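PDB 3F2E: SIRV coat protein from Sulfolobus islandicus rudivirus 1 variant YNP, which forms the coat of a rod-shaped archaeal virus, probably wrapping the viral DNA, and is represented here by its C-terminal four-helix-bundle domain. Local coordinates for residues 22-26 with 27-31. Residues are numbered along the deposited sequence; the frame is centred on the assembly and turned at random.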
ATOM      1  N   TYR A  22      -1.057 -13.781  -2.331  1.00 13.84           N
ATOM      2  CA  TYR A  22      -2.447 -13.736  -2.783  1.00 13.90           C
ATOM      3  C   TYR A  22      -2.662 -14.259  -4.202  1.00 13.29           C
ATOM      4  O   TYR A  22      -3.797 -14.306  -4.693  1.00 13.45           O
ATOM      5  CB  TYR A  22      -3.021 -12.308  -2.623  1.00 14.19           C
ATOM      6  CG  TYR A  22      -3.306 -11.974  -1.171  1.00 12.84           C
ATOM      7  CD1 TYR A  22      -2.303 -11.490  -0.334  1.00 15.91           C
ATOM      8  CD2 TYR A  22      -4.565 -12.196  -0.624  1.00 17.05           C
ATOM      9  CE1 TYR A  22      -2.560 -11.217   1.008  1.00 17.85           C
ATOM     10  CE2 TYR A  22      -4.828 -11.929   0.708  1.00 16.26           C
ATOM     11  CZ  TYR A  22      -3.825 -11.441   1.518  1.00 17.67           C
ATOM     12  OH  TYR A  22      -4.096 -11.180   2.845  1.00 20.49           O
ATOM     13  N   GLY A  23      -1.582 -14.676  -4.854  1.00 16.01           N
ATOM     14  CA  GLY A  23      -1.693 -15.250  -6.188  1.00 15.23           C
ATOM     15  C   GLY A  23      -2.061 -14.243  -7.268  1.00 15.38           C
ATOM     16  O   GLY A  23      -2.678 -14.593  -8.275  1.00 18.25           O
ATOM     17  N   ILE A  24      -1.670 -12.991  -7.073  1.00 16.00           N
ATOM     18  CA  ILE A  24      -2.032 -11.932  -8.017  1.00 19.29           C
ATOM     19  C   ILE A  24      -0.965 -11.762  -9.102  1.00 16.89           C
ATOM     20  O   ILE A  24       0.194 -11.469  -8.804  1.00 17.76           O
ATOM     21  CB  ILE A  24      -2.305 -10.605  -7.280  1.00 17.75           C
ATOM     22  CG1 ILE A  24      -3.542 -10.759  -6.392  1.00 16.46           C
ATOM     23  CG2 ILE A  24      -2.482  -9.454  -8.275  1.00 19.00           C
ATOM     24  CD1 ILE A  24      -3.731  -9.645  -5.378  1.00 18.39           C
ATOM     25  N   THR A  25      -1.360 -11.996 -10.355  1.00 21.30           N
ATOM     26  CA  THR A  25      -0.483 -11.765 -11.505  1.00 19.30           C
ATOM     27  C   THR A  25      -1.246 -11.006 -12.590  1.00 18.86           C
ATOM     28  O   THR A  25      -2.427 -10.694 -12.432  1.00 21.87           O
ATOM     29  CB  THR A  25       0.087 -13.083 -12.100  1.00 22.74           C
ATOM     30  OG1 THR A  25      -0.995 -13.924 -12.509  1.00 25.45           O
ATOM     31  CG2 THR A  25       0.956 -13.825 -11.078  1.00 26.24           C
ATOM     32  N   GLY A  26      -0.567 -10.700 -13.689  1.00 21.46           N
ATOM     33  CA  GLY A  26      -1.206  -9.989 -14.780  1.00 22.44           C
ATOM     34  C   GLY A  26      -1.321  -8.499 -14.522  1.00 23.42           C
ATOM     35  O   GLY A  26      -0.632  -7.959 -13.657  1.00 22.19           O
ATOM     36  N   PRO A  27      -2.190  -7.820 -15.285  1.00 26.98           N
ATOM     37  CA  PRO A  27      -2.359  -6.363 -15.226  1.00 30.03           C
ATOM     38  C   PRO A  27      -2.720  -5.837 -13.839  1.00 25.61           C
ATOM     39  O   PRO A  27      -2.358  -4.707 -13.514  1.00 24.96           O
ATOM     40  CB  PRO A  27      -3.519  -6.109 -16.196  1.00 31.47           C
ATOM     41  CG  PRO A  27      -3.453  -7.244 -17.158  1.00 42.18           C
ATOM     42  CD  PRO A  27      -3.008  -8.429 -16.350  1.00 35.48           C
ATOM     43  N   ASN A  28      -3.419  -6.636 -13.040  1.00 24.06           N
ATOM     44  CA  ASN A  28      -3.850  -6.182 -11.721  1.00 23.64           C
ATOM     45  C   ASN A  28      -2.688  -5.906 -10.764  1.00 16.75           C
ATOM     46  O   ASN A  28      -2.847  -5.178  -9.780  1.00 20.50           O
ATOM     47  CB  ASN A  28      -4.844  -7.170 -11.103  1.00 27.79           C
ATOM     48  CG  ASN A  28      -6.210  -7.117 -11.772  1.00 36.73           C
ATOM     49  OD1 ASN A  28      -6.474  -6.245 -12.604  1.00 36.30           O
ATOM     50  ND2 ASN A  28      -7.084  -8.051 -11.410  1.00 43.08           N
ATOM     51  N   ARG A  29      -1.518  -6.474 -11.043  1.00 15.82           N
ATOM     52  CA  ARG A  29      -0.358  -6.224 -10.183  1.00 16.34           C
ATOM     53  C   ARG A  29      -0.053  -4.731 -10.112  1.00 18.90           C
ATOM     54  O   ARG A  29       0.379  -4.222  -9.070  1.00 17.91           O
ATOM     55  CB  ARG A  29       0.879  -6.966 -10.691  1.00 18.12           C
ATOM     56  CG  ARG A  29       0.805  -8.481 -10.561  1.00 17.72           C
ATOM     57  CD  ARG A  29       2.036  -9.130 -11.192  1.00 21.30           C
ATOM     58  NE  ARG A  29       3.268  -8.782 -10.488  1.00 23.86           N
ATOM     59  CZ  ARG A  29       3.735  -9.440  -9.430  1.00 28.94           C
ATOM     60  NH1 ARG A  29       3.060 -10.476  -8.949  1.00 24.47           N
ATOM     61  NH2 ARG A  29       4.874  -9.064  -8.850  1.00 26.90           N
ATOM     62  N   ALA A  30      -0.271  -4.045 -11.232  1.00 18.90           N
ATOM     63  CA  ALA A  30       0.060  -2.629 -11.353  1.00 20.59           C
ATOM     64  C   ALA A  30      -0.713  -1.765 -10.369  1.00 17.68           C
ATOM     65  O   ALA A  30      -0.195  -0.751  -9.897  1.00 19.61           O
ATOM     66  CB  ALA A  30      -0.175  -2.144 -12.792  1.00 23.33           C
ATOM     67  N   ILE A  31      -1.947  -2.160 -10.068  1.00 18.96           N
ATOM     68  CA  ILE A  31      -2.772  -1.456  -9.083  1.00 21.93           C
ATOM     69  C   ILE A  31      -2.042  -1.391  -7.741  1.00 19.41           C
ATOM     70  O   ILE A  31      -1.934  -0.335  -7.107  1.00 16.52           O
ATOM     71  CB  ILE A  31      -4.120  -2.182  -8.855  1.00 22.10           C
ATOM     72  CG1 ILE A  31      -4.926  -2.270 -10.154  1.00 24.97           C
ATOM     73  CG2 ILE A  31      -4.934  -1.490  -7.768  1.00 23.80           C
ATOM     74  CD1 ILE A  31      -6.173  -3.135 -10.023  1.00 31.75           C
TER
HETATM   75  O   HOH W   1      -4.625  -9.281 -13.541  1.00 30.47           O
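Arg-29 folds back along the loop that precedes it and reaches the carbonyl of Ile-24. Its NH1 lies 3.0 Å from Ile-24 O and sits nearly in line with that C=O. The bond is nevertheless bent at the hydrogen, to 139°, and the oxygen is tilted 18° from the guanidinium plane. What brings the group there is the bend at CG-CD (chi3 65°) in an otherwise extended start to the chain. On the way the aliphatic part runs past the loop backbone, with CD 3.7 Å from Thr-25 CA. Ile-24 meets the same chain obliquely: its CG2, anti to the backbone N, comes within 4.1 Å of Arg-29 CG. Both side chains also touch Leu-19 of helix 9-22, across the loop between that helix and helix 29-46.

The turn itself is held by backbone and one water. Gly-26 O accepts a hydrogen bond from Arg-29 N at 3.1 Å, and the water donates to Thr-25 O (2.8 Å) while accepting from Asn-28 N (2.9 Å). Gly-23, with positive phi, ends helix 9-22 in a Schellman motif. Chemically, two loop carbonyls are tied to the residues that follow: Ile-24 O is gripped by the arginine side chain, Thr-25 O is reached through water from Asn-28 N, and the arginine's charge probably polarises the Ile-24 peptide.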